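Local structure of 4-hydroxybutyrate CoA-transferase (Porphyromonas gingivalis, 3D3U) at residues G244-I249 with S274-D279. The protein probably transfers coenzyme A between acyl-CoA thioesters and carboxylates such as acetate. Numbering follows the deposited sequence.
Sequences GVMRMI and SKELYD
Met-246 of helix 243-251 reaches across to Glu-276 and Leu-277 in the first turn of helix 275-281, a helix-helix contact in the parallel alpha/beta part of the C-terminal half, where the two helices follow the neighbouring strands 235-237 and 266-268. On the 244-249 side, Met-246 alone makes the contact. With CG anti to the backbone N (chi1 178°) and chi2 also extended, Met-246 runs straight out from its helix, then bends at chi3 (64°). This places Met-246 CE 3.3 Å from Glu-276 CG, and the two side chains cross at about a right angle. Met-246 SD rests against the backbone of the same turn, 3.7 Å from Glu-276 O and 4.0 Å from Leu-277 CA. The backbones stay apart, CA of Met-246 and CA of Leu-277 being 6.9 Å from each other, and no hydrogen bond joins the segments. Glu-276 thus offers its aliphatic part to the methionine, while its carboxylate forms a salt bridge with Arg-250, one turn further along the methionine's helix. Phe-280, farther along helix 275-281, also meets the Met-246 side chain. The receiving turn is capped by Ser-274, whose OG is hydrogen-bonded to Asp-243 OD1, at the start of the methionine's helix, and also accepts from Leu-277 N at 3.3 Å, with an N-H...O angle of 161°.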
loop_
_atom_site.group_PDB
_atom_site.type_symbol
_atom_site.label_atom_id
_atom_site.label_comp_id
_atom_site.label_asym_id
_atom_site.label_seq_id
_atom_site.Cartn_x
_atom_site.Cartn_y
_atom_site.Cartn_z
ATOM N N GLY A 244 -11.574 -6.539 -3.289
ATOM C CA GLY A 244 -11.931 -6.555 -4.723
ATOM C C GLY A 244 -11.188 -7.647 -5.448
ATOM O O GLY A 244 -11.746 -8.453 -6.247
ATOM N N VAL A 245 -9.914 -7.723 -5.083
ATOM C CA VAL A 245 -9.019 -8.747 -5.623
ATOM C C VAL A 245 -9.478 -10.175 -5.366
ATOM O O VAL A 245 -9.272 -11.044 -6.249
ATOM C CB VAL A 245 -7.581 -8.542 -5.101
ATOM C CG1 VAL A 245 -6.588 -9.616 -5.658
ATOM C CG2 VAL A 245 -7.142 -7.185 -5.577
ATOM N N MET A 246 -10.049 -10.411 -4.166
ATOM C CA MET A 246 -10.539 -11.724 -3.742
ATOM C C MET A 246 -11.626 -12.192 -4.660
ATOM O O MET A 246 -11.663 -13.323 -5.149
ATOM C CB MET A 246 -11.026 -11.677 -2.279
ATOM C CG MET A 246 -11.635 -13.010 -1.712
ATOM S SD MET A 246 -11.991 -12.764 0.003
ATOM C CE MET A 246 -13.255 -11.471 -0.075
ATOM N N ARG A 247 -12.461 -11.232 -4.900
ATOM C CA ARG A 247 -13.642 -11.350 -5.655
ATOM C C ARG A 247 -13.285 -11.834 -7.110
ATOM O O ARG A 247 -13.938 -12.706 -7.724
ATOM C CB ARG A 247 -14.297 -9.933 -5.645
ATOM C CG ARG A 247 -15.802 -9.948 -5.513
ATOM C CD ARG A 247 -16.601 -9.219 -6.649
ATOM N NE ARG A 247 -15.892 -8.098 -7.304
ATOM C CZ ARG A 247 -15.763 -6.928 -6.746
ATOM N NH1 ARG A 247 -16.292 -6.738 -5.543
ATOM N NH2 ARG A 247 -15.109 -5.963 -7.361
ATOM N N MET A 248 -12.257 -11.239 -7.681
ATOM C CA MET A 248 -11.993 -11.559 -9.012
ATOM C C MET A 248 -11.162 -12.815 -9.061
ATOM O O MET A 248 -11.213 -13.557 -10.048
ATOM C CB MET A 248 -11.195 -10.443 -9.577
ATOM C CG MET A 248 -11.891 -9.200 -9.522
ATOM S SD MET A 248 -13.074 -9.062 -10.873
ATOM C CE MET A 248 -14.219 -7.924 -9.916
ATOM N N ILE A 249 -10.346 -13.048 -8.039
ATOM C CA ILE A 249 -9.611 -14.275 -8.012
ATOM C C ILE A 249 -10.682 -15.312 -7.981
ATOM O O ILE A 249 -10.695 -16.174 -8.828
ATOM C CB ILE A 249 -8.708 -14.378 -6.824
ATOM C CG1 ILE A 249 -7.600 -13.338 -6.965
ATOM C CG2 ILE A 249 -8.196 -15.875 -6.730
ATOM C CD1 ILE A 249 -6.719 -13.176 -5.760
ATOM N N SER A 274 -11.886 -6.710 4.770
ATOM C CA SER A 274 -12.824 -7.317 5.689
ATOM C C SER A 274 -12.235 -8.654 6.304
ATOM O O SER A 274 -11.203 -9.197 5.831
ATOM C CB SER A 274 -14.082 -7.610 4.888
ATOM O OG SER A 274 -13.884 -8.831 4.157
ATOM N N LYS A 275 -12.933 -9.198 7.314
ATOM C CA LYS A 275 -12.611 -10.451 7.882
ATOM C C LYS A 275 -12.625 -11.504 6.804
ATOM O O LYS A 275 -11.798 -12.411 6.826
ATOM C CB LYS A 275 -13.614 -10.797 8.955
ATOM C CG LYS A 275 -13.182 -12.033 9.820
ATOM C CD LYS A 275 -14.358 -12.800 10.618
ATOM C CE LYS A 275 -14.010 -14.309 10.930
ATOM N NZ LYS A 275 -12.487 -14.156 11.221
ATOM N N GLU A 276 -13.535 -11.406 5.836
ATOM C CA GLU A 276 -13.491 -12.333 4.697
ATOM C C GLU A 276 -12.136 -12.312 3.983
ATOM O O GLU A 276 -11.575 -13.355 3.677
ATOM C CB GLU A 276 -14.575 -12.008 3.708
ATOM C CG GLU A 276 -14.617 -13.004 2.548
ATOM C CD GLU A 276 -15.977 -13.657 2.413
ATOM O OE1 GLU A 276 -16.315 -14.275 1.350
ATOM O OE2 GLU A 276 -16.700 -13.552 3.435
ATOM N N LEU A 277 -11.601 -11.121 3.704
ATOM C CA LEU A 277 -10.268 -11.029 3.130
ATOM C C LEU A 277 -9.371 -11.868 3.958
ATOM O O LEU A 277 -8.721 -12.800 3.423
ATOM C CB LEU A 277 -9.740 -9.612 3.178
ATOM C CG LEU A 277 -9.242 -9.063 1.862
ATOM C CD1 LEU A 277 -8.500 -7.825 2.051
ATOM C CD2 LEU A 277 -8.343 -10.021 1.176
ATOM N N TYR A 278 -9.335 -11.561 5.261
ATOM C CA TYR A 278 -8.334 -12.197 6.149
ATOM C C TYR A 278 -8.482 -13.668 6.124
ATOM O O TYR A 278 -7.495 -14.363 5.790
ATOM C CB TYR A 278 -8.303 -11.636 7.566
ATOM C CG TYR A 278 -8.165 -10.121 7.539
ATOM C CD1 TYR A 278 -7.367 -9.496 6.584
ATOM C CD2 TYR A 278 -8.866 -9.302 8.421
ATOM C CE1 TYR A 278 -7.268 -8.113 6.498
ATOM C CE2 TYR A 278 -8.757 -7.890 8.346
ATOM C CZ TYR A 278 -7.959 -7.308 7.360
ATOM O OH TYR A 278 -7.812 -5.925 7.249
ATOM N N ASP A 279 -9.689 -14.174 6.360
ATOM C CA ASP A 279 -9.829 -15.622 6.167
ATOM C C ASP A 279 -9.502 -16.211 4.818
ATOM O O ASP A 279 -9.141 -17.356 4.778
ATOM C CB ASP A 279 -11.180 -16.236 6.583
ATOM C CG ASP A 279 -11.720 -15.671 7.829
ATOM O OD1 ASP A 279 -10.927 -15.096 8.586
ATOM O OD2 ASP A 279 -12.940 -15.714 8.118
#